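Local coordinates for protein acetyltransferase (Agrobacterium tumefaciens str. C58, PDB 2G3A) that transfers an acetyl group from acetyl coenzyme A to acceptor substrates, preferring glucosamine 6-phosphate or dopamine, and releases CoA together with the acetylated product, at residues 81-86 with 94-99; 51-56 with 66-71; 75-80 with 111-116; 130-135 with 144-149; 115-120 with 139-144. All blocks are in the same frame, centred on the assembly; numbering follows the deposited sequence.

Interaction 1. Residues 81-86 with 94-99; sequences LFVPEA and PKLLAM
The forked end of L81 meets two consecutive helix leucines, one with each methyl. Its CD1 rests 3.8 Å from L97 CD2, while its CD2 lies 3.8 Å from L96 CD1, so the fork is spread over the helix surface. L81 starts out toward the helix, and its CG, anti to the backbone N (chi1 -164°), lies 4.0 Å from L96 CD1. The L81 and L97 side chains meet at about a right angle, whereas L81 and L96 approach more slantwise. In return, L96 CD1 is the bump that fills a shallow hollow on the strand side. The walls of that hollow are L81 CG and CD2, then V83 CG2 at 4.2 Å from L96 CD1, with the carbonyl F82 O farther off at 4.4 Å from the same methyl. No hydrogen bond links the two segments, and the 161 Å² they bury rests chiefly on these leucine and valine carbons. The helix leucines have further neighbours: L96 packs on I54 and I56 and on F18 of the second subunit, and L97 on Y125 and Y128. V83 O accepts a hydrogen bond from R88. L81, F82 and V83 probably bind CoA, as in related GNAT enzymes, where this strand end and the following helix start form the CoA site; here they are the first half of a beta-alpha-beta crossover.

Interaction 2. Residues 51-56 with 66-71; sequences DLNITI and GLVGHT
L67 points to the sheet face of L52 and I54; its CG is anti to the backbone N (chi1 179°), and from there its CD2 comes 3.8 Å from L52 O. I56 is extended at its second torsion (chi2 177°), which sets CD1 anti to CA and 3.9 Å from G66 N. These contacts belong to a beta hairpin, strands 50-57 and 63-72, paired antiparallel. Two hydrogen-bonded pairs supply the evidence. I54 and L67 exchange bonds of 2.9 Å (I54 N to L67 O) and 2.8 Å (L67 N to I54 O). L52 and G69 are joined less regularly: L52 N stands above the carbonyl plane of G69 O, 51° out of it, and the return bond from G69 N to L52 O is bent at its hydrogen. Between them N53 and V68 form a non-hydrogen-bonded pair with side chains lying side by side on the other face. On the face of L52, its CD1 reaches T71 CG2 at 4.2 Å. R107 ties the strands together from outside by bonding D51 O and T71 OG1. Residues N53 to I56 also pair antiparallel with a strand of the second subunit, which carries the sheet across the interface. At the far end from H70, the glycine backbone of G66 brings its CA 3.1 Å from I54 O, a CA-H...O contact.

Interaction 3. Residues 75-80 with 111-116; sequences WLYVQL and GAYIDT
Y77 OH donates to D115 OD2 over 2.5 Å, a short bond that uses the syn lone pair of the carboxylate oxygen. D115 CG, set between its backbone N and carbonyl carbon (chi1 51°), lies 3.4 Å from Y77 OH; the side chains cross at about a right angle, carboxylate and ring planes 38° apart. Beside this pair, water 1 accepts from D115 N at 3.1 Å and donates to V78 O at 2.6 Å. Direct backbone bonds join L76 N to G111 O (2.9 Å), Y113 N to L76 O (2.7 Å) and, longer, V78 N to Y113 O (3.2 Å). Outward, Y77 CD1 lies over one face of the Y113 ring near its rim, 3.4 Å from Y113 CE1, with the ring planes 31° apart. G111 CA makes a CH-pi contact over the six-membered ring of W75, whose NE1 bonds to P138 O of the second subunit. On the opposite face, L76 CD2 meets A112 CB and V78 CG1 meets I114 CD1. Q79 and L80 both face V68 in a classic beta bulge, and beyond V78 water bridges the parallel strands, consistent with the V-shaped splay where GNAT enzymes bind acetyl-CoA, probably here too.

Interaction 4. Residues 130-135 with 144-149; sequences FTKIGS and SITWLE
I133 and G134 both face W147 in a classic beta bulge, within the antiparallel hairpin of strands 131-136 and 145-151. Two bonds define it: I133 N to W147 O at 2.7 Å, and W147 N to G134 O at 2.9 Å. Between K132 and G134 the register slips by one residue. I133 has CG1 between its backbone N and carbonyl carbon (chi1 57°), where that atom sits 3.6 Å from W147 CB; the two side chains cross at about a right angle. The CG2 branch of I133 meets E149 CG at 3.5 Å. G134 O lies in the plane of the indole, at its edge. In the fold this hairpin ends the chain's own part of the GNAT sheet, with 131-136 outermost, and W147 meets W147 of the second subunit. Toward F130 the pairing is regular, T131 and E149 bonding reciprocally through their backbones. F130 CB packs 3.7 Å from L148 CB. On the same face K132 CD comes 3.4 Å from T146 CG2, a tight carbon contact. Water 2 donates to K132 O at 3.0 Å and to E149 OE2 at 3.2 Å, while the other carboxylate oxygen, E149 OE1, forms a salt bridge with R151.

Interaction 5. Residues 115-120 with 139-144; sequences DTMNPD and LSSGQS
T116, at the end of strand 111-116, passes its O 3.5 Å from S144 O, two acceptors side by side, and pairs by backbone with T146. Its OG1 accepts from N118 N at 3.0 Å, an ST turn that bends the chain out of the strand. M117, a selenomethionine, then carries the contact. Its CA makes a CA-H...O contact to S144 O at 3.1 Å, with 146° at the hydrogen. CG lies between the backbone N and the carbonyl carbon (chi1 75°), and the bend at chi3 (-87°) swings the terminal methyl to the 139-144 loop. There M117 CE stands 3.2 Å from Q143 OE1 and 4.1 Å from L139 CD1, with the M117 and Q143 side chains crossing at a slant. Q143 OE1 also receives a hydrogen bond of 2.7 Å from S141 OG, in the carbonyl plane and on a lone pair, which helps fix the amide oxygen beside the methyl. Water 3 donates to M117 O at 2.9 Å and accepts from S144 N. N118 follows as N-cap of helix 119-128, accepting through OD1 from D120 N, and D120 forms salt bridges with R123 and with R43 of the second subunit. With no direct hydrogen bond between the segments, the loop meets the strand-to-helix turn through one bridging water and weak CH contacts.

In the fold
From the N terminus, interaction 2 comes first, closing the hairpin of strands 50-57 and 63-72. Strand 75-82 follows and bonds to it through V68, Q79 and L80. Interaction 3 then closes the crossover between strands 75-82 and 111-116; interaction 1 nests within that span, seating helix 92-106 against the strand's end and touching interaction 2 as well. Interaction 5 opens on D115 and T116, where interaction 3 ends, and crosses interaction 4, their segments alternating and sharing S144. Interaction 4 closes the last hairpin, whose strand 145-151 bonds to strand 111-116. With the backbone bonds between them, they account for all six strands of the chain's sheet, and all five touch the second subunit.

Interaction 1. Residues 81-86 with 94-99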
# COMPACT_ATOMS: atom_id res chain seq x y z
N LEU A 81 5.15 -0.23 -11.14
CA LEU A 81 6.14 -0.42 -12.18
C LEU A 81 5.43 -0.78 -13.45
O LEU A 81 4.68 -1.76 -13.48
CB LEU A 81 7.12 -1.54 -11.80
CG LEU A 81 8.45 -1.66 -12.55
CD1 LEU A 81 9.45 -2.46 -11.73
CD2 LEU A 81 8.30 -2.28 -13.95
N PHE A 82 5.65 0.03 -14.49
CA PHE A 82 5.06 -0.23 -15.79
C PHE A 82 6.09 -0.12 -16.92
O PHE A 82 6.80 0.89 -17.06
CB PHE A 82 3.87 0.71 -16.06
CG PHE A 82 3.23 0.49 -17.41
CD1 PHE A 82 2.29 -0.52 -17.59
CD2 PHE A 82 3.57 1.29 -18.49
CE1 PHE A 82 1.70 -0.73 -18.81
CE2 PHE A 82 2.98 1.08 -19.75
CZ PHE A 82 2.05 0.07 -19.91
N VAL A 83 6.17 -1.17 -17.73
CA VAL A 83 7.01 -1.16 -18.91
C VAL A 83 6.12 -1.08 -20.15
O VAL A 83 5.22 -1.88 -20.30
CB VAL A 83 7.94 -2.41 -18.94
CG1 VAL A 83 8.73 -2.46 -20.24
CG2 VAL A 83 8.89 -2.41 -17.74
N PRO A 84 6.36 -0.08 -21.03
CA PRO A 84 5.57 0.04 -22.26
C PRO A 84 5.63 -1.22 -23.13
O PRO A 84 6.65 -1.90 -23.18
CB PRO A 84 6.23 1.22 -22.99
CG PRO A 84 6.94 1.97 -21.93
CD PRO A 84 7.39 0.97 -20.93
N GLU A 85 4.53 -1.53 -23.81
CA GLU A 85 4.44 -2.76 -24.59
C GLU A 85 5.65 -2.98 -25.52
O GLU A 85 6.19 -4.09 -25.60
CB GLU A 85 3.14 -2.80 -25.39
CG GLU A 85 2.69 -4.21 -25.77
CD GLU A 85 1.42 -4.21 -26.62
OE1 GLU A 85 0.31 -4.18 -26.04
OE2 GLU A 85 1.53 -4.23 -27.86
N ALA A 86 6.08 -1.91 -26.20
CA ALA A 86 7.18 -1.98 -27.17
C ALA A 86 8.53 -2.33 -26.54
O ALA A 86 9.45 -2.79 -27.24
CB ALA A 86 7.28 -0.68 -27.97
N PRO A 94 13.73 -5.18 -14.79
CA PRO A 94 14.93 -5.29 -13.94
C PRO A 94 15.82 -4.03 -13.91
O PRO A 94 16.42 -3.73 -12.87
CB PRO A 94 15.67 -6.49 -14.54
CG PRO A 94 14.59 -7.30 -15.22
CD PRO A 94 13.67 -6.26 -15.80
N LYS A 95 15.90 -3.29 -15.02
CA LYS A 95 16.68 -2.06 -15.07
C LYS A 95 16.11 -1.02 -14.12
O LYS A 95 16.86 -0.32 -13.43
CB LYS A 95 16.76 -1.51 -16.50
CG LYS A 95 17.51 -0.17 -16.61
CD LYS A 95 17.81 0.18 -18.05
CE LYS A 95 18.67 1.44 -18.15
NZ LYS A 95 19.01 1.72 -19.58
N LEU A 96 14.79 -0.88 -14.12
CA LEU A 96 14.10 0.02 -13.20
C LEU A 96 14.34 -0.38 -11.76
O LEU A 96 14.64 0.46 -10.93
CB LEU A 96 12.59 0.07 -13.50
CG LEU A 96 12.18 0.69 -14.85
CD1 LEU A 96 10.76 0.32 -15.17
CD2 LEU A 96 12.37 2.21 -14.87
N LEU A 97 14.24 -1.69 -11.48
CA LEU A 97 14.52 -2.18 -10.12
C LEU A 97 15.97 -1.92 -9.70
O LEU A 97 16.24 -1.59 -8.54
CB LEU A 97 14.20 -3.66 -10.01
CG LEU A 97 12.70 -4.01 -10.15
CD1 LEU A 97 12.55 -5.51 -10.31
CD2 LEU A 97 11.89 -3.47 -8.93
N ALA A 98 16.90 -2.11 -10.63
CA ALA A 98 18.32 -1.86 -10.37
C ALA A 98 18.61 -0.38 -10.11
O ALA A 98 19.40 -0.03 -9.21
CB ALA A 98 19.18 -2.41 -11.52
N MSE A 99 17.95 0.51 -10.85
CA MSE A 99 18.12 1.95 -10.62
C MSE A 99 17.55 2.39 -9.27
O MSE A 99 18.16 3.20 -8.56
CB MSE A 99 17.47 2.75 -11.74
CG MSE A 99 18.15 2.57 -13.09
SE MSE A 99 17.26 3.65 -14.44
CE MSE A 99 17.45 5.46 -13.64

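Interaction 2. Residues 51-56 with 66-71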
# COMPACT_ATOMS: atom_id res chain seq x y z
N ASP A 51 10.24 10.39 -1.71
CA ASP A 51 9.82 9.77 -2.96
C ASP A 51 11.01 9.25 -3.76
O ASP A 51 12.13 9.75 -3.64
CB ASP A 51 9.04 10.78 -3.80
CG ASP A 51 7.74 11.20 -3.13
OD1 ASP A 51 6.99 10.31 -2.68
OD2 ASP A 51 7.49 12.41 -3.05
N LEU A 52 10.75 8.23 -4.57
CA LEU A 52 11.74 7.67 -5.47
C LEU A 52 11.01 7.22 -6.74
O LEU A 52 10.36 6.17 -6.76
CB LEU A 52 12.51 6.51 -4.80
CG LEU A 52 13.82 6.06 -5.46
CD1 LEU A 52 14.61 5.12 -4.55
CD2 LEU A 52 13.59 5.41 -6.85
N ASN A 53 11.11 8.03 -7.79
CA ASN A 53 10.47 7.72 -9.06
C ASN A 53 11.50 7.64 -10.19
O ASN A 53 12.53 8.32 -10.16
CB ASN A 53 9.43 8.78 -9.43
CG ASN A 53 8.37 8.97 -8.36
OD1 ASN A 53 7.93 8.01 -7.71
ND2 ASN A 53 7.95 10.21 -8.18
N ILE A 54 11.21 6.80 -11.17
CA ILE A 54 12.00 6.74 -12.38
C ILE A 54 11.00 6.78 -13.52
O ILE A 54 10.13 5.91 -13.63
CB ILE A 54 12.85 5.47 -12.47
CG1 ILE A 54 13.86 5.42 -11.32
CG2 ILE A 54 13.58 5.40 -13.83
CD1 ILE A 54 14.16 4.03 -10.85
N THR A 55 11.10 7.81 -14.34
CA THR A 55 10.25 7.92 -15.51
C THR A 55 11.03 7.52 -16.75
O THR A 55 12.20 7.85 -16.90
CB THR A 55 9.65 9.33 -15.68
OG1 THR A 55 10.67 10.32 -15.48
CG2 THR A 55 8.52 9.56 -14.68
N ILE A 56 10.35 6.78 -17.61
CA ILE A 56 10.84 6.46 -18.93
C ILE A 56 10.20 7.48 -19.86
O ILE A 56 8.98 7.53 -19.97
CB ILE A 56 10.42 5.03 -19.34
CG1 ILE A 56 10.99 4.00 -18.34
CG2 ILE A 56 10.86 4.77 -20.79
CD1 ILE A 56 10.57 2.55 -18.61
N GLY A 66 7.64 3.48 -16.18
CA GLY A 66 8.60 3.69 -15.11
C GLY A 66 8.25 3.04 -13.80
O GLY A 66 7.48 2.09 -13.76
N LEU A 67 8.81 3.58 -12.72
CA LEU A 67 8.68 3.05 -11.39
C LEU A 67 8.31 4.19 -10.44
O LEU A 67 8.86 5.30 -10.53
CB LEU A 67 9.99 2.35 -10.97
CG LEU A 67 10.11 1.72 -9.59
CD1 LEU A 67 11.16 0.59 -9.61
CD2 LEU A 67 10.42 2.75 -8.47
N VAL A 68 7.34 3.91 -9.57
CA VAL A 68 6.93 4.84 -8.51
C VAL A 68 7.13 4.16 -7.17
O VAL A 68 6.65 3.04 -6.95
CB VAL A 68 5.44 5.27 -8.67
CG1 VAL A 68 5.00 6.21 -7.53
CG2 VAL A 68 5.22 5.95 -10.02
N GLY A 69 7.87 4.81 -6.28
CA GLY A 69 8.05 4.26 -4.94
C GLY A 69 8.52 5.28 -3.94
O GLY A 69 8.40 6.48 -4.16
N HIS A 70 9.05 4.80 -2.82
CA HIS A 70 9.61 5.71 -1.82
C HIS A 70 10.46 4.94 -0.83
O HIS A 70 10.33 3.73 -0.69
CB HIS A 70 8.50 6.46 -1.07
CG HIS A 70 7.64 5.59 -0.20
ND1 HIS A 70 6.44 5.07 -0.63
CD2 HIS A 70 7.81 5.16 1.07
CE1 HIS A 70 5.90 4.35 0.34
NE2 HIS A 70 6.72 4.38 1.38
N THR A 71 11.33 5.66 -0.14
CA THR A 71 12.07 5.07 0.96
C THR A 71 11.57 5.67 2.27
O THR A 71 11.29 6.86 2.34
CB THR A 71 13.58 5.29 0.81
OG1 THR A 71 13.83 6.70 0.71
CG2 THR A 71 14.09 4.60 -0.46

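Interaction 3. Residues 75-80 with 111-116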
# COMPACT_ATOMS: atom_id res chain seq x y z
N TRP A 75 13.82 1.32 4.38
CA TRP A 75 13.36 0.39 3.34
C TRP A 75 12.79 1.09 2.13
O TRP A 75 12.07 2.09 2.26
CB TRP A 75 12.33 -0.60 3.90
CG TRP A 75 12.96 -1.65 4.79
CD1 TRP A 75 13.42 -1.48 6.07
CD2 TRP A 75 13.23 -3.02 4.45
NE1 TRP A 75 13.96 -2.66 6.55
CE2 TRP A 75 13.84 -3.62 5.57
CE3 TRP A 75 12.99 -3.79 3.31
CZ2 TRP A 75 14.22 -4.98 5.58
CZ3 TRP A 75 13.35 -5.14 3.32
CH2 TRP A 75 13.97 -5.71 4.45
N LEU A 76 13.14 0.57 0.95
CA LEU A 76 12.50 0.94 -0.31
C LEU A 76 11.21 0.15 -0.54
O LEU A 76 11.19 -1.08 -0.42
CB LEU A 76 13.46 0.68 -1.48
CG LEU A 76 12.86 0.72 -2.90
CD1 LEU A 76 12.39 2.12 -3.29
CD2 LEU A 76 13.86 0.17 -3.94
N TYR A 77 10.13 0.88 -0.82
CA TYR A 77 8.88 0.26 -1.27
C TYR A 77 8.68 0.66 -2.72
O TYR A 77 8.67 1.86 -3.05
CB TYR A 77 7.66 0.69 -0.43
CG TYR A 77 6.35 0.08 -0.96
CD1 TYR A 77 6.23 -1.29 -1.15
CD2 TYR A 77 5.25 0.89 -1.33
CE1 TYR A 77 5.06 -1.87 -1.66
CE2 TYR A 77 4.05 0.32 -1.85
CZ TYR A 77 3.98 -1.07 -2.01
OH TYR A 77 2.83 -1.69 -2.51
N VAL A 78 8.54 -0.34 -3.59
CA VAL A 78 8.19 -0.10 -4.98
C VAL A 78 6.67 -0.23 -5.09
O VAL A 78 6.12 -1.31 -4.86
CB VAL A 78 8.91 -1.09 -5.95
CG1 VAL A 78 8.39 -0.93 -7.39
CG2 VAL A 78 10.43 -0.89 -5.88
N GLN A 79 6.01 0.88 -5.41
CA GLN A 79 4.55 0.91 -5.48
C GLN A 79 3.99 0.56 -6.87
O GLN A 79 3.02 -0.21 -6.98
CB GLN A 79 4.04 2.31 -5.07
CG GLN A 79 2.52 2.41 -4.99
CD GLN A 79 2.03 3.85 -5.14
OE1 GLN A 79 2.78 4.81 -4.92
NE2 GLN A 79 0.76 4.00 -5.52
N LEU A 80 4.58 1.13 -7.92
CA LEU A 80 4.11 0.88 -9.27
C LEU A 80 5.30 0.67 -10.17
O LEU A 80 6.32 1.32 -10.00
CB LEU A 80 3.31 2.08 -9.83
CG LEU A 80 2.15 2.72 -9.05
CD1 LEU A 80 1.82 4.07 -9.68
CD2 LEU A 80 0.92 1.83 -9.05
N GLY A 111 17.07 -2.55 2.68
CA GLY A 111 16.35 -3.51 1.85
C GLY A 111 15.20 -2.90 1.07
O GLY A 111 14.91 -1.69 1.20
N ALA A 112 14.55 -3.72 0.27
CA ALA A 112 13.41 -3.28 -0.56
C ALA A 112 12.27 -4.25 -0.36
O ALA A 112 12.48 -5.43 -0.07
CB ALA A 112 13.81 -3.25 -2.06
N TYR A 113 11.05 -3.77 -0.54
CA TYR A 113 9.94 -4.71 -0.68
C TYR A 113 8.97 -4.31 -1.77
O TYR A 113 8.96 -3.17 -2.25
CB TYR A 113 9.25 -4.99 0.68
CG TYR A 113 8.45 -3.84 1.25
CD1 TYR A 113 7.05 -3.89 1.30
CD2 TYR A 113 9.09 -2.71 1.79
CE1 TYR A 113 6.31 -2.83 1.83
CE2 TYR A 113 8.36 -1.66 2.34
CZ TYR A 113 6.97 -1.72 2.35
OH TYR A 113 6.25 -0.67 2.90
N ILE A 114 8.15 -5.28 -2.16
CA ILE A 114 7.34 -5.17 -3.35
C ILE A 114 6.17 -6.14 -3.25
O ILE A 114 6.21 -7.11 -2.50
CB ILE A 114 8.22 -5.43 -4.63
CG1 ILE A 114 7.57 -4.86 -5.88
CG2 ILE A 114 8.53 -6.94 -4.80
CD1 ILE A 114 8.60 -4.65 -7.06
N ASP A 115 5.10 -5.85 -3.99
CA ASP A 115 3.98 -6.80 -4.02
C ASP A 115 3.36 -6.89 -5.41
O ASP A 115 3.55 -6.01 -6.23
CB ASP A 115 2.94 -6.44 -2.97
CG ASP A 115 2.53 -4.99 -3.06
OD1 ASP A 115 1.87 -4.65 -4.05
OD2 ASP A 115 2.88 -4.21 -2.16
N THR A 116 2.63 -7.97 -5.67
CA THR A 116 2.09 -8.19 -7.01
C THR A 116 0.99 -9.24 -7.04
O THR A 116 0.98 -10.15 -6.22
CB THR A 116 3.22 -8.58 -8.03
OG1 THR A 116 2.68 -8.56 -9.34
CG2 THR A 116 3.79 -9.97 -7.75
O HOH W 1 4.59 -3.25 -5.56

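Interaction 4. Residues 130-135 with 144-149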
# COMPACT_ATOMS: atom_id res chain seq x y z
N PHE A 130 14.40 -10.78 -5.30
CA PHE A 130 13.39 -10.73 -4.22
C PHE A 130 12.98 -12.12 -3.78
O PHE A 130 13.02 -13.06 -4.57
CB PHE A 130 12.13 -9.99 -4.62
CG PHE A 130 12.30 -8.50 -4.75
CD1 PHE A 130 11.90 -7.64 -3.71
CD2 PHE A 130 12.79 -7.95 -5.92
CE1 PHE A 130 12.02 -6.26 -3.84
CE2 PHE A 130 12.90 -6.56 -6.06
CZ PHE A 130 12.52 -5.72 -5.01
N THR A 131 12.59 -12.23 -2.52
CA THR A 131 12.18 -13.50 -1.92
C THR A 131 10.84 -13.30 -1.22
O THR A 131 10.64 -12.30 -0.52
CB THR A 131 13.21 -14.00 -0.90
OG1 THR A 131 13.41 -13.01 0.10
CG2 THR A 131 14.53 -14.30 -1.58
N LYS A 132 9.93 -14.24 -1.44
CA LYS A 132 8.56 -14.13 -0.97
C LYS A 132 8.51 -14.08 0.54
O LYS A 132 9.23 -14.81 1.22
CB LYS A 132 7.74 -15.31 -1.48
CG LYS A 132 7.74 -15.42 -3.00
CD LYS A 132 6.55 -16.22 -3.54
CE LYS A 132 6.93 -17.66 -3.86
NZ LYS A 132 6.09 -18.19 -4.97
N ILE A 133 7.65 -13.22 1.06
CA ILE A 133 7.49 -13.12 2.50
C ILE A 133 6.09 -13.54 2.94
O ILE A 133 5.88 -13.84 4.10
CB ILE A 133 7.91 -11.73 3.08
CG1 ILE A 133 7.14 -10.59 2.42
CG2 ILE A 133 9.43 -11.55 2.94
CD1 ILE A 133 7.65 -9.18 2.78
N GLY A 134 5.16 -13.60 2.00
CA GLY A 134 3.80 -14.08 2.30
C GLY A 134 2.89 -13.87 1.11
O GLY A 134 3.28 -13.23 0.12
N SER A 135 1.66 -14.38 1.21
CA SER A 135 0.70 -14.27 0.11
C SER A 135 -0.71 -14.44 0.63
O SER A 135 -0.91 -14.90 1.75
CB SER A 135 1.00 -15.30 -0.99
OG SER A 135 0.85 -16.62 -0.48
N SER A 144 -3.48 -14.39 -6.87
CA SER A 144 -3.09 -14.16 -5.49
C SER A 144 -2.29 -12.88 -5.38
O SER A 144 -1.73 -12.39 -6.38
CB SER A 144 -2.27 -15.35 -4.96
OG SER A 144 -1.04 -15.45 -5.65
N ILE A 145 -2.23 -12.31 -4.18
CA ILE A 145 -1.26 -11.25 -3.88
C ILE A 145 -0.03 -11.87 -3.21
O ILE A 145 -0.18 -12.70 -2.30
CB ILE A 145 -1.83 -10.11 -3.00
CG1 ILE A 145 -3.12 -9.55 -3.61
CG2 ILE A 145 -0.76 -8.99 -2.79
CD1 ILE A 145 -3.81 -8.43 -2.80
N THR A 146 1.17 -11.50 -3.66
CA THR A 146 2.42 -11.99 -3.04
C THR A 146 3.24 -10.78 -2.64
O THR A 146 3.33 -9.81 -3.41
CB THR A 146 3.24 -12.89 -4.01
OG1 THR A 146 2.40 -13.93 -4.50
CG2 THR A 146 4.46 -13.53 -3.28
N TRP A 147 3.81 -10.82 -1.43
CA TRP A 147 4.74 -9.79 -0.95
C TRP A 147 6.11 -10.40 -0.97
O TRP A 147 6.30 -11.60 -0.63
CB TRP A 147 4.39 -9.32 0.48
CG TRP A 147 3.14 -8.44 0.54
CD1 TRP A 147 3.09 -7.07 0.51
CD2 TRP A 147 1.77 -8.89 0.63
NE1 TRP A 147 1.77 -6.65 0.57
CE2 TRP A 147 0.95 -7.75 0.64
CE3 TRP A 147 1.17 -10.16 0.68
CZ2 TRP A 147 -0.45 -7.84 0.72
CZ3 TRP A 147 -0.21 -10.25 0.75
CH2 TRP A 147 -1.00 -9.08 0.79
N LEU A 148 7.08 -9.58 -1.35
CA LEU A 148 8.46 -10.05 -1.43
C LEU A 148 9.41 -9.03 -0.82
O LEU A 148 9.12 -7.83 -0.82
CB LEU A 148 8.87 -10.30 -2.91
CG LEU A 148 8.03 -11.31 -3.69
CD1 LEU A 148 6.97 -10.61 -4.50
CD2 LEU A 148 8.91 -12.18 -4.62
N GLU A 149 10.56 -9.49 -0.32
CA GLU A 149 11.62 -8.58 0.14
C GLU A 149 12.97 -8.85 -0.56
O GLU A 149 13.22 -9.94 -1.07
CB GLU A 149 11.82 -8.73 1.66
CG GLU A 149 12.51 -10.06 2.02
CD GLU A 149 12.70 -10.30 3.52
OE1 GLU A 149 12.42 -9.38 4.32
OE2 GLU A 149 13.12 -11.42 3.88
O HOH W 2 11.73 -14.09 2.66

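Interaction 5. Residues 115-120 with 139-144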
# COMPACT_ATOMS: atom_id res chain seq x y z
N ASP A 115 5.10 -5.85 -3.99
CA ASP A 115 3.98 -6.80 -4.02
C ASP A 115 3.36 -6.89 -5.41
O ASP A 115 3.55 -6.01 -6.23
CB ASP A 115 2.94 -6.44 -2.97
CG ASP A 115 2.53 -4.99 -3.06
OD1 ASP A 115 1.87 -4.65 -4.05
OD2 ASP A 115 2.88 -4.21 -2.16
N THR A 116 2.63 -7.97 -5.67
CA THR A 116 2.09 -8.19 -7.01
C THR A 116 0.99 -9.24 -7.04
O THR A 116 0.98 -10.15 -6.22
CB THR A 116 3.22 -8.58 -8.03
OG1 THR A 116 2.68 -8.56 -9.34
CG2 THR A 116 3.79 -9.97 -7.75
N MSE A 117 0.08 -9.10 -8.00
CA MSE A 117 -0.88 -10.16 -8.32
C MSE A 117 -0.61 -10.79 -9.69
O MSE A 117 -1.36 -11.65 -10.15
CB MSE A 117 -2.30 -9.61 -8.30
CG MSE A 117 -2.61 -8.77 -9.53
SE MSE A 117 -4.41 -8.01 -9.45
CE MSE A 117 -5.43 -9.50 -10.22
N ASN A 118 0.47 -10.36 -10.35
CA ASN A 118 0.79 -10.77 -11.72
C ASN A 118 1.89 -11.83 -11.70
O ASN A 118 3.01 -11.53 -11.27
CB ASN A 118 1.23 -9.52 -12.49
CG ASN A 118 1.54 -9.79 -13.94
OD1 ASN A 118 1.94 -10.88 -14.31
ND2 ASN A 118 1.35 -8.78 -14.77
N PRO A 119 1.60 -13.07 -12.15
CA PRO A 119 2.56 -14.17 -12.11
C PRO A 119 3.84 -13.86 -12.91
O PRO A 119 4.91 -14.34 -12.54
CB PRO A 119 1.80 -15.34 -12.73
CG PRO A 119 0.39 -14.98 -12.60
CD PRO A 119 0.32 -13.51 -12.74
N ASP A 120 3.73 -13.05 -13.96
CA ASP A 120 4.91 -12.70 -14.76
C ASP A 120 5.79 -11.67 -14.04
O ASP A 120 7.02 -11.73 -14.12
CB ASP A 120 4.53 -12.23 -16.15
CG ASP A 120 3.87 -13.33 -16.97
OD1 ASP A 120 4.50 -14.39 -17.19
OD2 ASP A 120 2.71 -13.14 -17.35
N LEU A 139 -7.93 -14.03 -4.97
CA LEU A 139 -8.80 -12.90 -5.31
C LEU A 139 -10.04 -13.40 -6.11
O LEU A 139 -10.05 -14.54 -6.61
CB LEU A 139 -8.02 -11.85 -6.09
CG LEU A 139 -6.70 -11.34 -5.47
CD1 LEU A 139 -6.05 -10.20 -6.26
CD2 LEU A 139 -6.84 -10.97 -4.00
N SER A 140 -11.06 -12.53 -6.22
CA SER A 140 -12.31 -12.83 -6.92
C SER A 140 -12.03 -13.24 -8.35
O SER A 140 -12.79 -13.98 -8.96
CB SER A 140 -13.22 -11.60 -6.91
OG SER A 140 -12.66 -10.56 -7.69
N SER A 141 -10.94 -12.72 -8.90
CA SER A 141 -10.58 -13.02 -10.26
C SER A 141 -9.63 -14.22 -10.40
O SER A 141 -9.28 -14.60 -11.52
CB SER A 141 -10.03 -11.76 -10.95
OG SER A 141 -9.35 -10.93 -10.03
N GLY A 142 -9.24 -14.81 -9.26
CA GLY A 142 -8.45 -16.05 -9.22
C GLY A 142 -6.96 -15.97 -8.96
O GLY A 142 -6.32 -16.99 -8.72
N GLN A 143 -6.41 -14.77 -9.00
CA GLN A 143 -4.99 -14.54 -8.75
C GLN A 143 -4.75 -14.47 -7.25
O GLN A 143 -5.69 -14.54 -6.45
CB GLN A 143 -4.55 -13.21 -9.39
CG GLN A 143 -4.87 -13.09 -10.87
CD GLN A 143 -6.32 -12.75 -11.14
OE1 GLN A 143 -7.06 -12.31 -10.24
NE2 GLN A 143 -6.76 -13.00 -12.38
N SER A 144 -3.48 -14.39 -6.87
CA SER A 144 -3.09 -14.16 -5.49
C SER A 144 -2.29 -12.88 -5.38
O SER A 144 -1.73 -12.39 -6.38
CB SER A 144 -2.27 -15.35 -4.96
OG SER A 144 -1.04 -15.45 -5.65
O HOH W 3 -1.37 -14.37 -9.28